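PDB 5HUO: nicotinate-nucleotide diphosphorylase (Carboxylating) from Streptococcus pyogenes GA06023, which acts as a quinolinate phosphoribosyltransferase, probably joining quinolinate to 5-phospho-alpha-D-ribose 1-diphosphate to give nicotinate ribonucleotide, carbon dioxide and diphosphate on the way to NAD(+). Local coordinates for residues Y55-I60 with S124-E129; R164-T167 with F173-Y176. All coordinates share one frame; numbering follows the deposited sequence.

Interaction 1: Y55-I60 with S124-E129; sequences YSTNAI and SLLTCE
T57 reaches across from the short helix 55-60 and overlaps the base of the L126 side chain, with T127 beside it. Its two branches share the work. The hydroxyl OG1 lies 3.6 Å from CB of L126 and 4.2 Å from the same leucine's CD1, whereas the methyl CG2 sits 4.1 Å from T127 OG1 and packs against L126 CB too. T57 meets both neighbours at a slant, and the three side chains touch through van der Waals contact. The nearest CA atoms of the two helices, those of T57 and L126, are 6.8 Å apart, a spacing that the small T57 side chain allows by meeting the leucine at its CB.

The first torsion of T57 (chi1 -68°) sets CG2 anti to the backbone N and OG1 beside it. From there OG1 hydrogen-bonds to OD2 of D54, the residue just before this helix. T127 OG1 is hydrogen-bonded to the same carboxylate oxygen and to the backbone O of R123, one turn earlier in its own helix. D54 thus ties the two threonines together indirectly, and threonine suits both places because it offers a hydroxyl and a methyl from one short branch.

In the N-terminal domain of this phosphoribosyltransferase, helix 122-153 packs on the antiparallel sheet: L125 touches A67 and V69 of strand 66-73. L126, one residue on, supplies a hydrophobic surface to helix 55-60 instead, and also touches F61 just beyond that helix. T127 has V50 and F92 as further neighbours. Elsewhere on helix 55-60, S56, A59 and I60 pack against M195, Y217 and V204 of a second subunit.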
# COMPACT_ATOMS: atom_id res chain seq x y z
N TYR A 55 24.12 7.72 -6.83
CA TYR A 55 25.18 7.81 -7.84
C TYR A 55 26.51 8.25 -7.26
O TYR A 55 27.54 7.70 -7.55
CB TYR A 55 24.79 8.76 -8.97
CG TYR A 55 23.62 8.27 -9.80
CD1 TYR A 55 23.77 7.29 -10.76
CD2 TYR A 55 22.37 8.77 -9.60
CE1 TYR A 55 22.70 6.81 -11.48
CE2 TYR A 55 21.30 8.29 -10.33
CZ TYR A 55 21.48 7.31 -11.27
OH TYR A 55 20.42 6.90 -12.02
N SER A 56 26.47 9.22 -6.38
CA SER A 56 27.70 9.82 -5.81
C SER A 56 28.47 8.78 -5.02
O SER A 56 29.69 8.66 -5.13
CB SER A 56 27.42 11.13 -5.00
OG SER A 56 26.00 11.41 -4.94
N THR A 57 27.76 7.96 -4.28
CA THR A 57 28.41 6.90 -3.51
C THR A 57 28.83 5.75 -4.40
O THR A 57 29.89 5.24 -4.25
CB THR A 57 27.52 6.38 -2.38
OG1 THR A 57 27.38 7.41 -1.43
CG2 THR A 57 28.09 5.19 -1.68
N ASN A 58 27.97 5.33 -5.28
CA ASN A 58 28.32 4.26 -6.22
C ASN A 58 29.42 4.53 -7.23
O ASN A 58 30.16 3.65 -7.58
CB ASN A 58 27.08 3.81 -6.95
CG ASN A 58 26.06 3.27 -5.99
OD1 ASN A 58 26.33 3.21 -4.80
ND2 ASN A 58 24.88 2.95 -6.48
N ALA A 59 29.54 5.74 -7.68
CA ALA A 59 30.63 6.07 -8.58
C ALA A 59 32.01 5.93 -7.95
O ALA A 59 32.92 5.46 -8.60
CB ALA A 59 30.48 7.49 -9.11
N ILE A 60 32.18 6.42 -6.72
CA ILE A 60 33.48 6.35 -6.05
C ILE A 60 33.78 5.02 -5.37
O ILE A 60 34.92 4.57 -5.39
CB ILE A 60 33.68 7.49 -5.02
CG1 ILE A 60 33.44 8.85 -5.69
CG2 ILE A 60 35.07 7.45 -4.42
CD1 ILE A 60 34.12 9.07 -7.03
N SER A 124 26.38 1.05 2.01
CA SER A 124 25.28 1.09 2.97
C SER A 124 25.43 2.22 3.99
O SER A 124 24.45 2.83 4.38
CB SER A 124 25.16 -0.22 3.72
OG SER A 124 25.20 -1.27 2.79
N LEU A 125 26.65 2.51 4.38
CA LEU A 125 26.85 3.53 5.37
C LEU A 125 26.56 4.90 4.84
O LEU A 125 25.86 5.71 5.48
CB LEU A 125 28.25 3.48 5.94
CG LEU A 125 28.66 2.10 6.54
CD1 LEU A 125 30.11 2.16 6.93
CD2 LEU A 125 27.86 1.66 7.71
N LEU A 126 27.05 5.19 3.65
CA LEU A 126 26.90 6.54 3.11
C LEU A 126 25.52 6.82 2.56
O LEU A 126 25.01 7.89 2.69
CB LEU A 126 27.94 6.81 2.05
CG LEU A 126 29.38 6.65 2.53
CD1 LEU A 126 30.35 7.14 1.48
CD2 LEU A 126 29.63 7.39 3.83
N THR A 127 24.91 5.82 1.98
CA THR A 127 23.62 6.00 1.41
C THR A 127 22.58 6.16 2.49
O THR A 127 21.59 6.87 2.32
CB THR A 127 23.28 4.81 0.47
OG1 THR A 127 24.19 4.84 -0.63
CG2 THR A 127 21.90 4.91 -0.11
N CYS A 128 22.72 5.43 3.58
CA CYS A 128 21.73 5.50 4.69
C CYS A 128 21.90 6.69 5.65
O CYS A 128 21.02 6.95 6.45
CB CYS A 128 21.74 4.22 5.52
SG CYS A 128 21.03 2.84 4.66
N GLU A 129 23.03 7.35 5.58
CA GLU A 129 23.43 8.33 6.57
C GLU A 129 22.42 9.46 6.85
O GLU A 129 22.00 9.67 7.96
CB GLU A 129 24.76 8.91 6.14
CG GLU A 129 25.19 10.20 6.81
CD GLU A 129 26.54 10.71 6.27
OE1 GLU A 129 26.89 11.88 6.58
OE2 GLU A 129 27.24 9.93 5.53

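Interaction 2: R164-T167 with F173-Y176; sequences RKTT and FEKY. With SO4 (sulfate ion), chain J; SO4 (sulfate ion), chain I.
The loop that follows strand 159-161, the first strand of the C-terminal alpha/beta barrel, is fastened to the helix after it, 171-180, by a buried glutamate. E174 turns its carboxylate to T167, and each oxygen takes one hydrogen bond from that residue. OE1 receives the backbone N of T167 at 2.8 Å, nearly straight (171°), on its syn side but 30° out of the carboxylate plane. OE2 uses its syn lone pair for T167 OG1 at 2.5 Å, and has H138 NE2 of helix 122-153 as a further partner. Gripped at both oxygens, the carboxylate is held against rotation. An extended chain beyond CG (chi2 -175°) carries it across to the loop, where T166 CB lies beside OE1.

Just before this anchor, K165 centres an inverse gamma turn. Its NZ bonds O3 of one sulfate at 2.9 Å, an ion also held by G293 N and H297. R164 makes a weak bond to a second sulfate, shared with R187, and a salt bridge to D49 of a neighbouring subunit. Both sulfates probably come from the crystallisation liquor, yet basic residues gathered round them beside a subunit interface are consistent with the phosphate-binding active site of quinolinate phosphoribosyltransferases.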
# COMPACT_ATOMS: atom_id res chain seq x y z
N ARG A 164 -1.58 17.46 20.07
CA ARG A 164 -1.76 16.92 18.73
C ARG A 164 -1.15 17.80 17.69
O ARG A 164 -1.41 17.64 16.51
CB ARG A 164 -3.23 16.71 18.42
CG ARG A 164 -3.75 15.40 18.97
CD ARG A 164 -5.28 15.37 19.03
NE ARG A 164 -5.91 15.59 17.72
CZ ARG A 164 -6.69 16.63 17.44
NH1 ARG A 164 -6.95 17.59 18.37
NH2 ARG A 164 -7.22 16.73 16.27
N LYS A 165 -0.38 18.79 18.11
CA LYS A 165 0.24 19.74 17.16
C LYS A 165 1.57 19.17 16.77
O LYS A 165 2.64 19.63 17.21
CB LYS A 165 0.36 21.09 17.79
CG LYS A 165 -0.99 21.61 18.20
CD LYS A 165 -0.90 23.05 18.61
CE LYS A 165 -2.22 23.49 19.19
NZ LYS A 165 -2.22 24.99 19.39
N THR A 166 1.48 18.11 15.98
CA THR A 166 2.62 17.26 15.63
C THR A 166 2.85 17.26 14.12
O THR A 166 2.06 17.71 13.34
CB THR A 166 2.38 15.83 16.05
OG1 THR A 166 1.12 15.36 15.54
CG2 THR A 166 2.39 15.73 17.57
N THR A 167 4.01 16.80 13.75
CA THR A 167 4.40 16.80 12.33
C THR A 167 3.64 15.68 11.68
O THR A 167 3.70 14.58 12.18
CB THR A 167 5.91 16.52 12.16
OG1 THR A 167 6.66 17.45 12.95
CG2 THR A 167 6.29 16.70 10.73
N PHE A 173 6.48 9.09 16.76
CA PHE A 173 7.93 9.25 16.98
C PHE A 173 8.12 10.46 17.88
O PHE A 173 8.95 10.47 18.78
CB PHE A 173 8.72 9.48 15.67
CG PHE A 173 8.75 8.31 14.72
CD1 PHE A 173 7.72 8.06 13.88
CD2 PHE A 173 9.83 7.51 14.63
CE1 PHE A 173 7.75 6.98 13.01
CE2 PHE A 173 9.85 6.42 13.79
CZ PHE A 173 8.80 6.14 12.97
N GLU A 174 7.36 11.49 17.62
CA GLU A 174 7.44 12.73 18.40
C GLU A 174 6.93 12.50 19.81
O GLU A 174 7.51 12.95 20.76
CB GLU A 174 6.70 13.85 17.69
CG GLU A 174 7.35 14.15 16.34
CD GLU A 174 6.75 15.34 15.62
OE1 GLU A 174 5.57 15.73 15.88
OE2 GLU A 174 7.46 15.92 14.76
N LYS A 175 5.87 11.73 19.94
CA LYS A 175 5.33 11.43 21.28
C LYS A 175 6.41 10.72 22.06
O LYS A 175 6.55 10.92 23.27
CB LYS A 175 4.07 10.58 21.17
CG LYS A 175 2.91 11.35 20.55
CD LYS A 175 2.00 11.99 21.61
CE LYS A 175 1.01 12.95 20.96
NZ LYS A 175 0.04 13.51 21.93
N TYR A 176 7.13 9.83 21.39
CA TYR A 176 8.14 9.01 22.05
C TYR A 176 9.23 9.96 22.58
O TYR A 176 9.65 9.84 23.73
CB TYR A 176 8.71 7.94 21.09
CG TYR A 176 9.98 7.27 21.57
CD1 TYR A 176 9.96 6.36 22.63
CD2 TYR A 176 11.22 7.59 20.99
CE1 TYR A 176 11.13 5.78 23.10
CE2 TYR A 176 12.37 6.96 21.43
CZ TYR A 176 12.32 6.08 22.51
OH TYR A 176 13.46 5.53 23.00
S SO4 J . -5.12 18.18 22.05
O1 SO4 J . -4.74 19.11 23.15
O2 SO4 J . -4.35 16.92 22.16
O3 SO4 J . -6.55 17.79 22.04
O4 SO4 J . -4.86 18.92 20.81
S SO4 I . 0.69 25.98 21.80
O1 SO4 I . 1.25 27.05 22.62
O2 SO4 I . 0.71 24.75 22.59
O3 SO4 I . -0.72 26.24 21.58
O4 SO4 I . 1.38 25.82 20.49

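How the interactions relate
Interaction 1 comes first along the chain, in the N-terminal domain, and interaction 2 follows in the C-terminal one. Their centres are 31 Å apart and their nearest atoms about 13 Å, so they do not touch. Helix 122-153 connects them: its first turns form one side of interaction 1, while farther along H138 and I142 lie against the residues of interaction 2. This long helix therefore runs from the antiparallel sheet to the first loop and helix of the barrel domain. Both sites also meet the second subunit of the hexamer, in keeping with a family whose active sites are built between the paired chains of a dimer.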